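Local coordinates for inactive glucansucrase (Lactobacillus reuteri, PDB 5JBD), which is an inactive member of glycoside hydrolase family 70, the glucansucrase family, built round a beta/alpha barrel, at residues 84-89 against 876-881; 563-568 against 616-621; 653-658 against 687-692. All coordinates share one frame; numbering follows the deposited sequence.

Contact 1 (84-89 against 876-881). With SO4 (sulfate ion), chain F.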
loop_
_atom_site.group_PDB
_atom_site.type_symbol
_atom_site.label_atom_id
_atom_site.label_comp_id
_atom_site.label_asym_id
_atom_site.label_seq_id
_atom_site.Cartn_x
_atom_site.Cartn_y
_atom_site.Cartn_z
ATOM N N MET A 84 -6.265 -39.736 0.441
ATOM C CA MET A 84 -6.866 -41.072 0.603
ATOM C C MET A 84 -5.831 -42.206 0.629
ATOM O O MET A 84 -6.155 -43.312 1.099
ATOM C CB MET A 84 -7.837 -41.380 -0.550
ATOM C CG MET A 84 -9.201 -40.759 -0.400
ATOM S SD MET A 84 -10.144 -40.945 -1.914
ATOM C CE MET A 84 -10.507 -42.702 -1.912
ATOM N N TYR A 85 -4.641 -41.947 0.066
ATOM C CA TYR A 85 -3.596 -42.963 -0.151
ATOM C C TYR A 85 -2.258 -42.701 0.546
ATOM O O TYR A 85 -1.558 -43.663 0.870
ATOM C CB TYR A 85 -3.299 -43.092 -1.650
ATOM C CG TYR A 85 -4.478 -43.520 -2.496
ATOM C CD1 TYR A 85 -4.745 -44.864 -2.746
ATOM C CD2 TYR A 85 -5.311 -42.572 -3.078
ATOM C CE1 TYR A 85 -5.818 -45.242 -3.545
ATOM C CE2 TYR A 85 -6.392 -42.941 -3.876
ATOM C CZ TYR A 85 -6.639 -44.275 -4.109
ATOM O OH TYR A 85 -7.717 -44.658 -4.879
ATOM N N ILE A 86 -1.870 -41.426 0.719
ATOM C CA ILE A 86 -0.579 -41.062 1.316
ATOM C C ILE A 86 -0.722 -39.969 2.369
ATOM O O ILE A 86 -1.631 -39.135 2.300
ATOM C CB ILE A 86 0.457 -40.604 0.258
ATOM C CG1 ILE A 86 -0.020 -39.369 -0.521
ATOM C CG2 ILE A 86 0.753 -41.734 -0.715
ATOM C CD1 ILE A 86 1.050 -38.758 -1.396
ATOM N N TRP A 87 0.197 -39.984 3.339
ATOM C CA TRP A 87 0.202 -39.043 4.473
ATOM C C TRP A 87 1.648 -38.728 4.870
ATOM O O TRP A 87 2.537 -39.545 4.642
ATOM C CB TRP A 87 -0.547 -39.634 5.674
ATOM C CG TRP A 87 -1.906 -40.124 5.300
ATOM C CD1 TRP A 87 -3.054 -39.409 5.312
ATOM C CD2 TRP A 87 -2.244 -41.422 4.806
ATOM N NE1 TRP A 87 -4.097 -40.176 4.876
ATOM C CE2 TRP A 87 -3.630 -41.422 4.556
ATOM C CE3 TRP A 87 -1.509 -42.582 4.550
ATOM C CZ2 TRP A 87 -4.306 -42.537 4.056
ATOM C CZ3 TRP A 87 -2.178 -43.703 4.059
ATOM C CH2 TRP A 87 -3.569 -43.673 3.819
ATOM N N PRO A 88 1.889 -37.535 5.449
ATOM C CA PRO A 88 3.232 -37.212 5.950
ATOM C C PRO A 88 3.706 -38.078 7.121
ATOM O O PRO A 88 4.913 -38.156 7.353
ATOM C CB PRO A 88 3.117 -35.747 6.384
ATOM C CG PRO A 88 1.659 -35.494 6.568
ATOM C CD PRO A 88 0.939 -36.424 5.637
ATOM N N SER A 89 2.781 -38.714 7.844
ATOM C CA SER A 89 3.132 -39.564 8.986
ATOM C C SER A 89 2.006 -40.502 9.377
ATOM O O SER A 89 0.861 -40.334 8.942
ATOM C CB SER A 89 3.464 -38.681 10.197
ATOM O OG SER A 89 2.314 -37.953 10.612
ATOM N N LEU A 876 10.484 -40.572 -8.350
ATOM C CA LEU A 876 10.470 -41.239 -7.048
ATOM C C LEU A 876 9.124 -40.950 -6.386
ATOM O O LEU A 876 8.874 -39.808 -5.997
ATOM C CB LEU A 876 11.625 -40.713 -6.177
ATOM C CG LEU A 876 11.763 -41.281 -4.755
ATOM C CD1 LEU A 876 12.082 -42.770 -4.796
ATOM C CD2 LEU A 876 12.811 -40.511 -3.951
ATOM N N LEU A 877 8.268 -41.970 -6.273
ATOM C CA LEU A 877 6.903 -41.795 -5.753
ATOM C C LEU A 877 6.631 -42.670 -4.528
ATOM O O LEU A 877 7.258 -43.722 -4.355
ATOM C CB LEU A 877 5.876 -42.110 -6.835
ATOM C CG LEU A 877 5.951 -41.258 -8.110
ATOM C CD1 LEU A 877 4.952 -41.766 -9.126
ATOM C CD2 LEU A 877 5.721 -39.780 -7.828
ATOM N N PRO A 878 5.678 -42.251 -3.672
ATOM C CA PRO A 878 5.292 -43.097 -2.536
ATOM C C PRO A 878 4.857 -44.493 -2.966
ATOM O O PRO A 878 4.227 -44.661 -4.019
ATOM C CB PRO A 878 4.119 -42.341 -1.908
ATOM C CG PRO A 878 4.344 -40.922 -2.298
ATOM C CD PRO A 878 4.935 -40.978 -3.678
ATOM N N THR A 879 5.210 -45.481 -2.156
ATOM C CA THR A 879 4.914 -46.878 -2.456
ATOM C C THR A 879 3.410 -47.184 -2.641
ATOM O O THR A 879 3.047 -48.055 -3.430
ATOM C CB THR A 879 5.519 -47.782 -1.363
ATOM O OG1 THR A 879 5.355 -49.157 -1.730
ATOM C CG2 THR A 879 4.893 -47.540 0.029
ATOM N N ALA A 880 2.549 -46.459 -1.932
ATOM C CA ALA A 880 1.097 -46.642 -2.048
ATOM C C ALA A 880 0.528 -46.408 -3.463
ATOM O O ALA A 880 -0.520 -46.960 -3.804
ATOM C CB ALA A 880 0.370 -45.761 -1.032
ATOM N N ILE A 881 1.218 -45.608 -4.278
ATOM C CA ILE A 881 0.759 -45.259 -5.633
ATOM C C ILE A 881 1.739 -45.609 -6.766
ATOM O O ILE A 881 1.624 -45.051 -7.848
ATOM C CB ILE A 881 0.384 -43.746 -5.717
ATOM C CG1 ILE A 881 1.614 -42.828 -5.559
ATOM C CG2 ILE A 881 -0.657 -43.405 -4.657
ATOM C CD1 ILE A 881 1.335 -41.363 -5.852
HETATM S S SO4 F . 6.866 -44.490 1.311
HETATM O O1 SO4 F . 6.276 -45.386 2.333
HETATM O O2 SO4 F . 7.354 -45.269 0.150
HETATM O O3 SO4 F . 8.009 -43.768 1.904
HETATM O O4 SO4 F . 5.844 -43.529 0.848
#

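Contact 2 (563-568 against 616-621)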
loop_
_atom_site.group_PDB
_atom_site.type_symbol
_atom_site.label_atom_id
_atom_site.label_comp_id
_atom_site.label_asym_id
_atom_site.label_seq_id
_atom_site.Cartn_x
_atom_site.Cartn_y
_atom_site.Cartn_z
ATOM N N GLN A 563 -3.283 48.993 7.204
ATOM C CA GLN A 563 -3.931 48.127 6.228
ATOM C C GLN A 563 -5.101 47.355 6.805
ATOM O O GLN A 563 -5.023 46.834 7.916
ATOM C CB GLN A 563 -2.913 47.155 5.634
ATOM C CG GLN A 563 -3.494 46.348 4.481
ATOM C CD GLN A 563 -2.461 45.596 3.675
ATOM O OE1 GLN A 563 -1.276 45.560 4.009
ATOM N NE2 GLN A 563 -2.923 44.970 2.591
ATOM N N GLN A 564 -6.171 47.260 6.011
ATOM C CA GLN A 564 -7.388 46.542 6.393
ATOM C C GLN A 564 -7.256 45.049 6.131
ATOM O O GLN A 564 -6.838 44.646 5.043
ATOM C CB GLN A 564 -8.575 47.066 5.595
ATOM C CG GLN A 564 -8.808 48.553 5.782
ATOM C CD GLN A 564 -10.144 48.999 5.244
ATOM O OE1 GLN A 564 -10.720 48.374 4.350
ATOM N NE2 GLN A 564 -10.669 50.060 5.822
ATOM N N TYR A 565 -7.618 44.246 7.131
ATOM C CA TYR A 565 -7.613 42.781 7.045
ATOM C C TYR A 565 -9.013 42.231 7.272
ATOM O O TYR A 565 -9.751 42.719 8.134
ATOM C CB TYR A 565 -6.610 42.191 8.051
ATOM C CG TYR A 565 -5.213 42.272 7.522
ATOM C CD1 TYR A 565 -4.484 43.441 7.619
ATOM C CD2 TYR A 565 -4.660 41.197 6.822
ATOM C CE1 TYR A 565 -3.217 43.535 7.093
ATOM C CE2 TYR A 565 -3.392 41.275 6.282
ATOM C CZ TYR A 565 -2.677 42.442 6.418
ATOM O OH TYR A 565 -1.423 42.522 5.899
ATOM N N ARG A 566 -9.372 41.225 6.484
ATOM C CA ARG A 566 -10.655 40.565 6.597
ATOM C C ARG A 566 -10.553 39.363 7.526
ATOM O O ARG A 566 -9.595 38.588 7.459
ATOM C CB ARG A 566 -11.133 40.100 5.205
ATOM C CG ARG A 566 -12.525 39.481 5.221
ATOM C CD ARG A 566 -13.132 39.391 3.828
ATOM N NE ARG A 566 -12.527 38.333 3.005
ATOM C CZ ARG A 566 -12.994 37.084 2.851
ATOM N NH1 ARG A 566 -14.094 36.653 3.478
ATOM N NH2 ARG A 566 -12.349 36.240 2.048
ATOM N N ASN A 567 -11.581 39.191 8.344
ATOM C CA ASN A 567 -11.708 38.067 9.258
ATOM C C ASN A 567 -12.191 36.851 8.465
ATOM O O ASN A 567 -13.396 36.582 8.371
ATOM C CB ASN A 567 -12.714 38.436 10.363
ATOM C CG ASN A 567 -12.723 37.455 11.516
ATOM O OD1 ASN A 567 -12.157 36.379 11.441
ATOM N ND2 ASN A 567 -13.386 37.843 12.612
ATOM N N LEU A 568 -11.246 36.111 7.898
ATOM C CA LEU A 568 -11.580 34.960 7.049
ATOM C C LEU A 568 -12.242 33.827 7.826
ATOM O O LEU A 568 -13.266 33.286 7.394
ATOM C CB LEU A 568 -10.334 34.416 6.359
ATOM C CG LEU A 568 -10.591 33.367 5.262
ATOM C CD1 LEU A 568 -10.993 34.055 3.970
ATOM C CD2 LEU A 568 -9.351 32.528 5.036
ATOM N N TRP A 616 -6.603 35.660 9.123
ATOM C CA TRP A 616 -6.752 37.029 8.587
ATOM C C TRP A 616 -6.053 37.165 7.247
ATOM O O TRP A 616 -4.911 36.712 7.102
ATOM C CB TRP A 616 -6.157 38.064 9.559
ATOM C CG TRP A 616 -6.884 38.062 10.873
ATOM C CD1 TRP A 616 -6.600 37.309 11.963
ATOM C CD2 TRP A 616 -8.062 38.801 11.190
ATOM N NE1 TRP A 616 -7.516 37.545 12.959
ATOM C CE2 TRP A 616 -8.428 38.460 12.509
ATOM C CE3 TRP A 616 -8.851 39.726 10.481
ATOM C CZ2 TRP A 616 -9.547 39.009 13.144
ATOM C CZ3 TRP A 616 -9.969 40.278 11.118
ATOM C CH2 TRP A 616 -10.307 39.908 12.434
ATOM N N VAL A 617 -6.724 37.804 6.286
ATOM C CA VAL A 617 -6.138 38.102 4.968
ATOM C C VAL A 617 -6.432 39.538 4.535
ATOM O O VAL A 617 -7.436 40.108 4.955
ATOM C CB VAL A 617 -6.633 37.129 3.860
ATOM C CG1 VAL A 617 -6.185 35.710 4.169
ATOM C CG2 VAL A 617 -8.143 37.190 3.669
ATOM N N PRO A 618 -5.576 40.116 3.684
ATOM C CA PRO A 618 -5.873 41.465 3.191
ATOM C C PRO A 618 -7.236 41.609 2.494
ATOM O O PRO A 618 -7.681 40.701 1.798
ATOM C CB PRO A 618 -4.735 41.735 2.194
ATOM C CG PRO A 618 -3.604 40.871 2.674
ATOM C CD PRO A 618 -4.259 39.637 3.214
ATOM N N VAL A 619 -7.887 42.745 2.721
ATOM C CA VAL A 619 -9.066 43.156 1.959
ATOM C C VAL A 619 -8.594 43.429 0.524
ATOM O O VAL A 619 -7.610 44.141 0.336
ATOM C CB VAL A 619 -9.687 44.455 2.546
ATOM C CG1 VAL A 619 -10.763 45.027 1.620
ATOM C CG2 VAL A 619 -10.269 44.201 3.938
ATOM N N ILE A 620 -9.286 42.865 -0.462
ATOM C CA ILE A 620 -8.978 43.080 -1.886
ATOM C C ILE A 620 -10.237 43.239 -2.738
ATOM O O ILE A 620 -11.341 42.896 -2.304
ATOM C CB ILE A 620 -8.169 41.906 -2.476
ATOM C CG1 ILE A 620 -8.914 40.573 -2.293
ATOM C CG2 ILE A 620 -6.801 41.841 -1.831
ATOM C CD1 ILE A 620 -8.354 39.437 -3.126
ATOM N N SER A 621 -10.041 43.793 -3.937
ATOM C CA SER A 621 -11.055 43.891 -4.968
ATOM C C SER A 621 -10.785 42.780 -6.000
ATOM O O SER A 621 -9.658 42.637 -6.529
ATOM C CB SER A 621 -10.959 45.255 -5.642
ATOM O OG SER A 621 -11.767 45.363 -6.785
HETATM O O HOH W 1 -5.816 45.364 2.304
HETATM O O HOH W 2 -10.089 39.426 1.142
#

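Contact 3 (653-658 against 687-692)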
loop_
_atom_site.group_PDB
_atom_site.type_symbol
_atom_site.label_atom_id
_atom_site.label_comp_id
_atom_site.label_asym_id
_atom_site.label_seq_id
_atom_site.Cartn_x
_atom_site.Cartn_y
_atom_site.Cartn_z
ATOM N N TYR A 653 -3.694 16.795 -4.216
ATOM C CA TYR A 653 -4.967 16.248 -3.709
ATOM C C TYR A 653 -4.969 14.726 -3.831
ATOM O O TYR A 653 -4.805 14.200 -4.936
ATOM C CB TYR A 653 -6.123 16.842 -4.499
ATOM C CG TYR A 653 -7.500 16.393 -4.062
ATOM C CD1 TYR A 653 -7.987 16.710 -2.796
ATOM C CD2 TYR A 653 -8.335 15.682 -4.924
ATOM C CE1 TYR A 653 -9.266 16.329 -2.395
ATOM C CE2 TYR A 653 -9.612 15.275 -4.529
ATOM C CZ TYR A 653 -10.083 15.611 -3.272
ATOM O OH TYR A 653 -11.346 15.223 -2.885
ATOM N N GLU A 654 -5.092 14.029 -2.696
ATOM C CA GLU A 654 -5.214 12.573 -2.678
ATOM C C GLU A 654 -6.669 12.253 -3.012
ATOM O O GLU A 654 -7.562 12.627 -2.256
ATOM C CB GLU A 654 -4.839 11.950 -1.310
ATOM C CG GLU A 654 -4.990 10.428 -1.327
ATOM C CD GLU A 654 -4.451 9.696 -0.108
ATOM O OE1 GLU A 654 -4.180 10.304 0.931
ATOM O OE2 GLU A 654 -4.308 8.464 -0.207
ATOM N N ASP A 655 -6.898 11.558 -4.119
ATOM C CA ASP A 655 -8.265 11.422 -4.669
ATOM C C ASP A 655 -9.091 10.237 -4.162
ATOM O O ASP A 655 -10.210 10.034 -4.631
ATOM C CB ASP A 655 -8.220 11.423 -6.207
ATOM C CG ASP A 655 -8.059 10.043 -6.820
ATOM O OD1 ASP A 655 -7.555 9.099 -6.164
ATOM O OD2 ASP A 655 -8.451 9.918 -8.008
ATOM N N PHE A 656 -8.553 9.444 -3.240
ATOM C CA PHE A 656 -9.217 8.203 -2.851
ATOM C C PHE A 656 -9.096 7.894 -1.372
ATOM O O PHE A 656 -8.281 8.500 -0.649
ATOM C CB PHE A 656 -8.650 7.028 -3.652
ATOM C CG PHE A 656 -7.270 6.582 -3.229
ATOM C CD1 PHE A 656 -6.144 7.285 -3.631
ATOM C CD2 PHE A 656 -7.097 5.433 -2.459
ATOM C CE1 PHE A 656 -4.869 6.870 -3.254
ATOM C CE2 PHE A 656 -5.829 5.017 -2.075
ATOM C CZ PHE A 656 -4.710 5.734 -2.482
ATOM N N SER A 657 -9.909 6.920 -0.957
ATOM C CA SER A 657 -9.827 6.283 0.356
ATOM C C SER A 657 -9.812 4.770 0.145
ATOM O O SER A 657 -10.426 4.269 -0.801
ATOM C CB SER A 657 -11.060 6.662 1.207
ATOM O OG SER A 657 -11.201 5.808 2.349
ATOM N N LEU A 658 -9.171 4.037 1.049
ATOM C CA LEU A 658 -9.281 2.579 1.061
ATOM C C LEU A 658 -10.734 2.104 1.264
ATOM O O LEU A 658 -11.103 1.024 0.791
ATOM C CB LEU A 658 -8.406 1.975 2.173
ATOM C CG LEU A 658 -6.903 2.240 2.138
ATOM C CD1 LEU A 658 -6.206 1.537 3.296
ATOM C CD2 LEU A 658 -6.293 1.765 0.828
ATOM N N THR A 687 -3.299 21.874 -7.847
ATOM C CA THR A 687 -2.455 21.894 -9.043
ATOM C C THR A 687 -2.002 20.490 -9.475
ATOM O O THR A 687 -1.657 20.291 -10.645
ATOM C CB THR A 687 -1.201 22.762 -8.810
ATOM O OG1 THR A 687 -0.391 22.163 -7.802
ATOM C CG2 THR A 687 -1.566 24.188 -8.402
ATOM N N ASP A 688 -2.000 19.539 -8.538
ATOM C CA ASP A 688 -1.456 18.208 -8.758
ATOM C C ASP A 688 -2.402 17.167 -8.175
ATOM O O ASP A 688 -2.653 17.155 -6.965
ATOM C CB ASP A 688 -0.072 18.119 -8.121
ATOM C CG ASP A 688 0.963 18.919 -8.901
ATOM O OD1 ASP A 688 1.483 18.399 -9.921
ATOM O OD2 ASP A 688 1.217 20.090 -8.508
ATOM N N PHE A 689 -2.918 16.303 -9.044
ATOM C CA PHE A 689 -3.995 15.355 -8.702
ATOM C C PHE A 689 -3.398 13.963 -8.556
ATOM O O PHE A 689 -2.961 13.357 -9.548
ATOM C CB PHE A 689 -5.070 15.412 -9.795
ATOM C CG PHE A 689 -6.444 14.945 -9.356
ATOM C CD1 PHE A 689 -6.828 13.630 -9.531
ATOM C CD2 PHE A 689 -7.361 15.838 -8.806
ATOM C CE1 PHE A 689 -8.088 13.198 -9.144
ATOM C CE2 PHE A 689 -8.632 15.415 -8.423
ATOM C CZ PHE A 689 -8.992 14.095 -8.591
ATOM N N TRP A 690 -3.355 13.459 -7.322
ATOM C CA TRP A 690 -2.846 12.127 -7.020
ATOM C C TRP A 690 -3.994 11.130 -7.204
ATOM O O TRP A 690 -4.983 11.128 -6.443
ATOM C CB TRP A 690 -2.223 12.084 -5.613
ATOM C CG TRP A 690 -1.964 10.756 -4.969
ATOM C CD1 TRP A 690 -1.923 9.525 -5.561
ATOM C CD2 TRP A 690 -1.716 10.529 -3.577
ATOM N NE1 TRP A 690 -1.666 8.549 -4.632
ATOM C CE2 TRP A 690 -1.539 9.133 -3.403
ATOM C CE3 TRP A 690 -1.626 11.365 -2.460
ATOM C CZ2 TRP A 690 -1.292 8.554 -2.147
ATOM C CZ3 TRP A 690 -1.373 10.795 -1.215
ATOM C CH2 TRP A 690 -1.196 9.405 -1.071
ATOM N N MET A 691 -3.843 10.278 -8.214
ATOM C CA MET A 691 -4.821 9.232 -8.521
ATOM C C MET A 691 -4.428 7.906 -7.881
ATOM O O MET A 691 -3.252 7.535 -7.840
ATOM C CB MET A 691 -4.980 9.065 -10.031
ATOM C CG MET A 691 -5.399 10.358 -10.710
ATOM S SD MET A 691 -6.342 10.206 -12.240
ATOM C CE MET A 691 -7.863 9.563 -11.549
ATOM N N ALA A 692 -5.443 7.198 -7.397
ATOM C CA ALA A 692 -5.273 5.889 -6.791
ATOM C C ALA A 692 -4.517 4.939 -7.710
ATOM O O ALA A 692 -4.578 5.089 -8.933
ATOM C CB ALA A 692 -6.639 5.295 -6.452
#

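Contact 1 (84-89 against 876-881)
I86 meets P878 branch against ring: its CG2 methyl lies 3.6 Å from P878 CB, while its CD1 reaches the same ring at CG, 4.0 Å away. The two side chains meet at a slant. With CG1 between the backbone N and the carbonyl carbon (chi1 60°), CG2 is anti to the carbonyl carbon and turned toward the proline; the extended chi2 (170°) carries CD1 to the ring too. The methyl of A880 comes in beside them, 4.1 Å from I86 CG2, and also touches the Y85 carbonyl, with A880 CB 3.4 Å from Y85 O. Here a loop just ahead of helix 90-101 packs against a short 3-10 turn from near the end of the model, so that an early part of the chain and its last modelled residues are built into one region, as in the U-shaped chain course known for this family. The turn is closed by I881 N donating to P878 O, and it brings I881 CG2 to 4.0 Å from Y85 CB, obliquely to the phenol ring. The Y85 ring also meets that of Y59, edge-to-face. At the end of the same loop, S89 is the N-cap of helix 90-101, its OG bonded to V92 N. A sulfate ion, probably from the crystallisation liquor, accepts a hydrogen bond through its O2 from T879 N (3.2 Å, 157° at the hydrogen) and another from A858 N.

Contact 2 (563-568 against 616-621)
Q564 O is gripped twice: V619 N donates to it over 3.2 Å in an almost perfectly straight bond (179°), though from above the carbonyl plane, and a water donates to it as well. The same water also donates to V619 O and accepts from Q563 NE2, whose other partner is R533 O. A second water donates to P618 O and accepts a longer bond, 3.3 Å, from R566 NE. Further along, R566 and V617 form the hydrogen-bonded antiparallel pair, with R566 N to V617 O the shorter link at 2.7 Å and V617 N to R566 O the longer at 3.2 Å. The flanking pairs bring rings to the backbone. Y565 lies alongside P618, its CE2 3.6 Å from P618 CD. N567, with CG anti to its backbone N (chi1 -169°), lies across the indole of W616, its CB 3.4 Å from CZ3 and its amide plane 25° from the ring; ND2 is held by D570 OD2 and P586 O. Strands 564-571 and 612-618 thus join within the antiparallel beta domain, V617 and L568 facing helix 483-496. Direct backbone bonds fix the register, while waters link polar atoms at P618 and V619, where strand 612-618 gives way to loop.

Contact 3 (653-658 against 687-692)
D688 opens the pairing by accepting Y653 N at its carbonyl oxygen, with D688 O 3.0 Å from that nitrogen, while its carboxylate turns to Q745 and H650. F689 comes next and lies beside the ring of Y653, CE2 meeting Y653 CD2 at 3.5 Å in an oblique pair. Its CE1 touches D655 CB, just past the end of the partner strand, 3.4 Å away. The following residue, W690, is bound at both backbone ends: its N donates to Y653 O (2.9 Å), and its O accepts from D655 N. Its indole is covered on one face by E654, whose CG stands 3.7 Å from the centroid of the six-membered ring and whose carboxylate lies above the ring, the two planes only 10° apart. Polar partners outside fix both groups, H392 for E654 OE2 and D747 for W690 NE1. F656 turns its edge to the face of the five-membered ring in an offset edge-to-face pair, planes at 83°. M691 brings CE to 3.6 Å from D655 OD2. At A692 the N gives a weak bond to D655 OD1, and the methyl lies over the face of F656, 3.8 Å from CB to ring centroid. Parallel neighbours linked through helices 670-676 and 678-683, with Y653 and F689 on the helix side, make a beta-alpha-beta unit of the TIM-type barrel.

The three contacts illustrate how one chain can be threaded through separate modules. Contact 3 lies near the middle, in the eight-stranded parallel sheet of the barrel. Contact 2, about 31 Å away between centres, belongs to the antiparallel beta domain. Most of that domain's sheet is formed after barrel strand 460-464 and helix 483-496, before the chain comes back as strand 652-654, the neighbour of 460-464 in the barrel, so contact 2 closes before contact 3 opens. Contact 1 encloses both along the sequence. Its centre is about 55 Å from that of contact 3 and about 84 Å from that of contact 2, on the opposite side of the chain's centre, giving an elongated molecule.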